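Local coordinates for dTDP-4-dehydrorhamnose 3,5-epimerase (Sulfolobus tokodaii, PDB 2B9U), which catalyses the 3,5-epimerisation of dTDP-4-dehydro-6-deoxy-alpha-D-glucose to dTDP-4-dehydro-beta-L-rhamnose, a step of dTDP-L-rhamnose biosynthesis, and works as a homodimer, at the interface of chains A and B. Numbering follows the deposited sequence. Chains: chain A/B, hypothetical dTDP-4-dehydrorhamnose 3,5-epimerase.

Contact 1: the interface of chains A and B. Residues chain A 31-34; chain B 44-45, 136.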
ATOM      1  N   PHE A  31      -8.180  -0.458  -0.151  1.00 23.82           N
ATOM      2  CA  PHE A  31      -8.736   0.783   0.338  1.00 25.65           C
ATOM      3  C   PHE A  31      -9.414   1.494  -0.827  1.00 25.47           C
ATOM      4  O   PHE A  31      -8.909   1.449  -1.950  1.00 24.83           O
ATOM      5  CB  PHE A  31      -7.608   1.640   0.944  1.00 27.23           C
ATOM      6  CG  PHE A  31      -7.864   3.111   0.889  1.00 30.80           C
ATOM      7  CD1 PHE A  31      -8.631   3.727   1.860  1.00 35.01           C
ATOM      8  CD2 PHE A  31      -7.339   3.884  -0.137  1.00 34.06           C
ATOM      9  CE1 PHE A  31      -8.874   5.083   1.819  1.00 35.46           C
ATOM     10  CE2 PHE A  31      -7.565   5.242  -0.180  1.00 36.70           C
ATOM     11  CZ  PHE A  31      -8.347   5.844   0.794  1.00 36.85           C
ATOM     12  N   LYS A  32     -10.568   2.119  -0.559  1.00 25.78           N
ATOM     13  CA  LYS A  32     -11.278   2.960  -1.547  1.00 26.35           C
ATOM     14  C   LYS A  32     -11.829   4.203  -0.874  1.00 26.70           C
ATOM     15  O   LYS A  32     -12.589   4.112   0.097  1.00 25.42           O
ATOM     16  CB  LYS A  32     -12.445   2.227  -2.220  1.00 26.44           C
ATOM     17  CG  LYS A  32     -12.077   1.002  -3.031  1.00 27.69           C
ATOM     18  CD  LYS A  32     -13.313   0.299  -3.559  1.00 29.51           C
ATOM     19  CE  LYS A  32     -13.871   0.958  -4.798  1.00 30.57           C
ATOM     20  NZ  LYS A  32     -14.815   0.014  -5.481  1.00 34.04           N
ATOM     21  N   SER A  33     -11.444   5.358  -1.407  1.00 27.90           N
ATOM     22  CA  SER A  33     -11.738   6.654  -0.794  1.00 30.03           C
ATOM     23  C   SER A  33     -13.213   6.803  -0.378  1.00 30.99           C
ATOM     24  O   SER A  33     -13.504   7.163   0.758  1.00 31.49           O
ATOM     25  CB  SER A  33     -11.338   7.787  -1.745  1.00 30.19           C
ATOM     26  OG  SER A  33     -11.744   9.041  -1.231  1.00 32.22           O
ATOM     27  N   GLU A  34     -14.121   6.498  -1.301  1.00 31.83           N
ATOM     28  CA  GLU A  34     -15.553   6.660  -1.085  1.00 33.41           C
ATOM     29  C   GLU A  34     -16.079   5.815   0.068  1.00 33.22           C
ATOM     30  O   GLU A  34     -16.795   6.321   0.924  1.00 33.53           O
ATOM     31  CB  GLU A  34     -16.304   6.327  -2.377  1.00 34.02           C
ATOM     32  CG  GLU A  34     -17.821   6.423  -2.277  1.00 37.78           C
ATOM     33  CD  GLU A  34     -18.459   6.697  -3.624  1.00 42.57           C
ATOM     34  OE1 GLU A  34     -19.479   6.041  -3.950  1.00 44.82           O
ATOM     35  OE2 GLU A  34     -17.926   7.563  -4.360  1.00 44.61           O
TER
ATOM     36  N   VAL B  44      -3.757   9.791  -3.735  1.00 27.89           N
ATOM     37  CA  VAL B  44      -4.169   8.373  -3.861  1.00 26.27           C
ATOM     38  C   VAL B  44      -5.581   8.133  -3.291  1.00 25.47           C
ATOM     39  O   VAL B  44      -5.813   8.314  -2.101  1.00 25.73           O
ATOM     40  CB  VAL B  44      -3.125   7.393  -3.225  1.00 26.47           C
ATOM     41  CG1 VAL B  44      -3.714   5.949  -3.078  1.00 25.08           C
ATOM     42  CG2 VAL B  44      -1.851   7.367  -4.053  1.00 25.18           C
ATOM     43  N   ILE B  45      -6.513   7.738  -4.153  1.00 24.39           N
ATOM     44  CA  ILE B  45      -7.905   7.498  -3.758  1.00 24.34           C
ATOM     45  C   ILE B  45      -8.351   6.020  -3.755  1.00 24.05           C
ATOM     46  O   ILE B  45      -9.508   5.706  -3.408  1.00 23.71           O
ATOM     47  CB  ILE B  45      -8.888   8.334  -4.635  1.00 24.62           C
ATOM     48  CG1 ILE B  45      -8.485   8.297  -6.113  1.00 25.00           C
ATOM     49  CG2 ILE B  45      -8.899   9.799  -4.163  1.00 25.94           C
ATOM     50  CD1 ILE B  45      -8.828   6.992  -6.835  1.00 26.62           C
ATOM     51  N   GLU B 136     -11.624   6.127  -8.860  1.00 27.25           N
ATOM     52  CA  GLU B 136     -11.792   4.782  -8.349  1.00 28.86           C
ATOM     53  C   GLU B 136     -12.260   3.866  -9.479  1.00 29.00           C
ATOM     54  O   GLU B 136     -12.639   4.330 -10.549  1.00 29.20           O
ATOM     55  CB  GLU B 136     -12.798   4.761  -7.178  1.00 28.17           C
ATOM     56  CG  GLU B 136     -12.340   5.551  -5.936  1.00 30.48           C
ATOM     57  CD  GLU B 136     -13.361   5.526  -4.798  1.00 33.02           C
ATOM     58  OE1 GLU B 136     -14.112   4.537  -4.669  1.00 33.88           O
ATOM     59  OE2 GLU B 136     -13.404   6.502  -4.028  1.00 35.76           O
TER

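Contact 2: the interface of chains A and B. Residues chain A 46-50; chain B 27-29.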
ATOM      1  N   GLN A  46       0.298   9.702   3.228  1.00 25.79           N
ATOM      2  CA  GLN A  46       1.622   9.079   3.261  1.00 25.22           C
ATOM      3  C   GLN A  46       1.414   7.580   3.373  1.00 24.19           C
ATOM      4  O   GLN A  46       0.465   7.149   4.002  1.00 23.77           O
ATOM      5  CB  GLN A  46       2.406   9.578   4.479  1.00 25.55           C
ATOM      6  CG  GLN A  46       3.741   8.925   4.670  1.00 25.57           C
ATOM      7  CD  GLN A  46       4.673   9.709   5.549  1.00 28.38           C
ATOM      8  OE1 GLN A  46       4.483  10.905   5.770  1.00 29.35           O
ATOM      9  NE2 GLN A  46       5.717   9.046   6.039  1.00 29.52           N
ATOM     10  N   THR A  47       2.264   6.799   2.716  1.00 23.61           N
ATOM     11  CA  THR A  47       2.263   5.340   2.892  1.00 22.54           C
ATOM     12  C   THR A  47       3.673   4.872   3.245  1.00 22.25           C
ATOM     13  O   THR A  47       4.656   5.219   2.570  1.00 22.18           O
ATOM     14  CB  THR A  47       1.649   4.627   1.662  1.00 22.78           C
ATOM     15  OG1 THR A  47       0.291   5.049   1.528  1.00 22.31           O
ATOM     16  CG2 THR A  47       1.662   3.092   1.792  1.00 21.26           C
ATOM     17  N   ASN A  48       3.784   4.132   4.337  1.00 21.50           N
ATOM     18  CA  ASN A  48       5.060   3.535   4.740  1.00 21.15           C
ATOM     19  C   ASN A  48       5.016   2.011   4.621  1.00 20.88           C
ATOM     20  O   ASN A  48       3.934   1.427   4.532  1.00 20.50           O
ATOM     21  CB  ASN A  48       5.401   3.913   6.186  1.00 21.00           C
ATOM     22  CG  ASN A  48       5.740   5.396   6.359  1.00 22.78           C
ATOM     23  OD1 ASN A  48       6.036   6.093   5.398  1.00 24.04           O
ATOM     24  ND2 ASN A  48       5.727   5.862   7.596  1.00 22.98           N
ATOM     25  N   MET A  49       6.196   1.388   4.649  1.00 21.38           N
ATOM     26  CA  MET A  49       6.328  -0.063   4.669  1.00 21.89           C
ATOM     27  C   MET A  49       7.486  -0.497   5.543  1.00 21.63           C
ATOM     28  O   MET A  49       8.556   0.110   5.531  1.00 20.79           O
ATOM     29  CB  MET A  49       6.507  -0.633   3.251  1.00 22.35           C
ATOM     30  CG  MET A  49       6.532  -2.177   3.200  1.00 23.95           C
ATOM     31  SD  MET A  49       6.600  -2.872   1.539  1.00 29.37           S
ATOM     32  CE  MET A  49       8.264  -3.502   1.499  1.00 30.37           C
ATOM     33  N   SER A  50       7.257  -1.550   6.323  1.00 21.58           N
ATOM     34  CA  SER A  50       8.332  -2.172   7.087  1.00 21.31           C
ATOM     35  C   SER A  50       8.347  -3.658   6.843  1.00 22.15           C
ATOM     36  O   SER A  50       7.298  -4.265   6.584  1.00 22.43           O
ATOM     37  CB  SER A  50       8.206  -1.886   8.584  1.00 21.52           C
ATOM     38  OG  SER A  50       7.048  -2.478   9.146  1.00 19.88           O
TER
ATOM     39  N   PHE B  27      12.888  -0.581   6.867  1.00 25.07           N
ATOM     40  CA  PHE B  27      11.795   0.393   6.822  1.00 25.38           C
ATOM     41  C   PHE B  27      11.990   1.301   5.619  1.00 25.37           C
ATOM     42  O   PHE B  27      13.117   1.653   5.277  1.00 24.98           O
ATOM     43  CB  PHE B  27      11.760   1.226   8.112  1.00 25.59           C
ATOM     44  CG  PHE B  27      10.758   2.336   8.093  1.00 26.99           C
ATOM     45  CD1 PHE B  27       9.458   2.126   8.552  1.00 30.12           C
ATOM     46  CD2 PHE B  27      11.105   3.598   7.615  1.00 27.21           C
ATOM     47  CE1 PHE B  27       8.517   3.158   8.523  1.00 29.21           C
ATOM     48  CE2 PHE B  27      10.168   4.631   7.587  1.00 29.70           C
ATOM     49  CZ  PHE B  27       8.881   4.410   8.050  1.00 30.11           C
ATOM     50  N   LEU B  28      10.889   1.664   4.974  1.00 25.30           N
ATOM     51  CA  LEU B  28      10.915   2.723   3.981  1.00 25.94           C
ATOM     52  C   LEU B  28       9.627   3.490   3.994  1.00 26.22           C
ATOM     53  O   LEU B  28       8.560   2.983   4.368  1.00 25.60           O
ATOM     54  CB  LEU B  28      11.196   2.220   2.546  1.00 25.69           C
ATOM     55  CG  LEU B  28      10.145   1.362   1.829  1.00 26.11           C
ATOM     56  CD1 LEU B  28      10.205   1.574   0.315  1.00 26.24           C
ATOM     57  CD2 LEU B  28      10.350  -0.100   2.169  1.00 23.44           C
ATOM     58  N   GLU B  29       9.744   4.730   3.571  1.00 26.58           N
ATOM     59  CA  GLU B  29       8.593   5.503   3.232  1.00 28.42           C
ATOM     60  C   GLU B  29       8.348   5.299   1.722  1.00 28.62           C
ATOM     61  O   GLU B  29       9.244   5.494   0.893  1.00 28.75           O
ATOM     62  CB  GLU B  29       8.846   6.938   3.685  1.00 29.01           C
ATOM     63  CG  GLU B  29       8.331   8.028   2.827  1.00 32.72           C
ATOM     64  CD  GLU B  29       9.129   9.298   3.046  1.00 38.95           C
ATOM     65  OE1 GLU B  29       9.686   9.485   4.172  1.00 38.77           O
ATOM     66  OE2 GLU B  29       9.197  10.103   2.084  1.00 42.70           O
TER

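Contact 1: the interface of chains A and B
Two backbone amides of A:Ser33 and A:Glu34, the first turn of helix 33-37, reach across to acceptors on chain B. The A:Ser33 N donates to the backbone oxygen of B:Ile45 at 2.8 Å, at the start of strand 44-52. The next amide, A:Glu34 N, takes the side chain of B:Glu136, bonding its carboxylate oxygen OE2 at 2.8 Å. That oxygen is met on its syn side, with the donor 24° out of the carboxylate plane. The B:Glu136 chain runs extended beyond CG (chi2 179°), which lays its carboxylate against the helix start. Its acidic end thus caps the N-terminus of the helix, where the helix dipole would be expected to favour a negative charge.

Among the charged groups the contacts are looser. A:Lys32 slants past B:Glu136, and its NZ stays 4.6 Å from OE1, too far for a salt bridge, though the opposite charges may still attract. The carboxylate of A:Glu34 lies off in another direction, roughly at right angles to the lysine, with OE2 4.7 Å from B:Glu136 OE2; the capped amide may offset some of that like-charge proximity.

Van der Waals contacts surround the two bonds. A:Ser33 CB sits 3.8 Å from B:Ile45 CB, and the CB of A:Glu34 lies 3.9 Å from the carboxylate carbon CD of B:Glu136. The ring of A:Phe31 puts its CE2 3.7 Å from the carbonyl carbon of B:Ile45.

Together the capped helix start and the B:Ile45 carbonyl dock the end of strand 25-32 and its following helix onto the partner subunit, one of the joints that hold the homodimer together.

Contact 2: the interface of chains A and B
Strand 44-52 of chain A, through A:Gln46 to A:Ser50, runs antiparallel beside strand 25-32 of chain B, through B:Phe27 to B:Glu29, so that a sheet continues from one subunit into the other. A:Met49 and B:Leu28 form the hydrogen-bonded pair of the ladder: A:Met49 N donates to B:Leu28 O at 2.9 Å, and B:Leu28 N returns a bond to A:Met49 O at 2.9 Å. Both are nearly straight. The flanking pairs, A:Asn48 with B:Glu29 and A:Ser50 with B:Phe27, complete the register.

Side chains pack on both faces of the join. On one, A:Met49 and B:Leu28 lie side by side and point the same way, the leucine methyl CD2 standing 4.0 Å from the methionine CB; the thioether bends at its sulfur and brings CE back to the same methyl. On the other, A:Asn48 meets the CZ–CE1 edge of the B:Phe27 ring, its amide steeply inclined to it, the planes 72° apart. The amide carbon CG is 3.7 Å from the ring carbon CZ, and ND2 meets the same ring atom. B:Phe27 reaches this spot because its CG is anti to the backbone N (chi1 174°), which carries the ring alongside A:Asn48.

The other branch of that amide faces B:Glu29, whose CB approaches the oxygen. A neighbour on its own strand steadies the asparagine: A:Gln46 NE2, its amide nitrogen, donates to A:Asn48 OD1 at 3.0 Å, and the acceptor lies within 1° of the glutamine amide plane.

Contact 1 and contact 2 are centred about 19 Å apart, and both draw on the same two elements, strands 25-32 and 44-52, with the chains' roles exchanged. Contact 1 also draws on helix 33-37 of chain A and on the loop residue B:Glu136, which contact 2 lacks. The two-fold axis repeats each with the chains swapped, so the strand pairing and the docking of the helix start each occur twice, and together they probably hold the two subunits together.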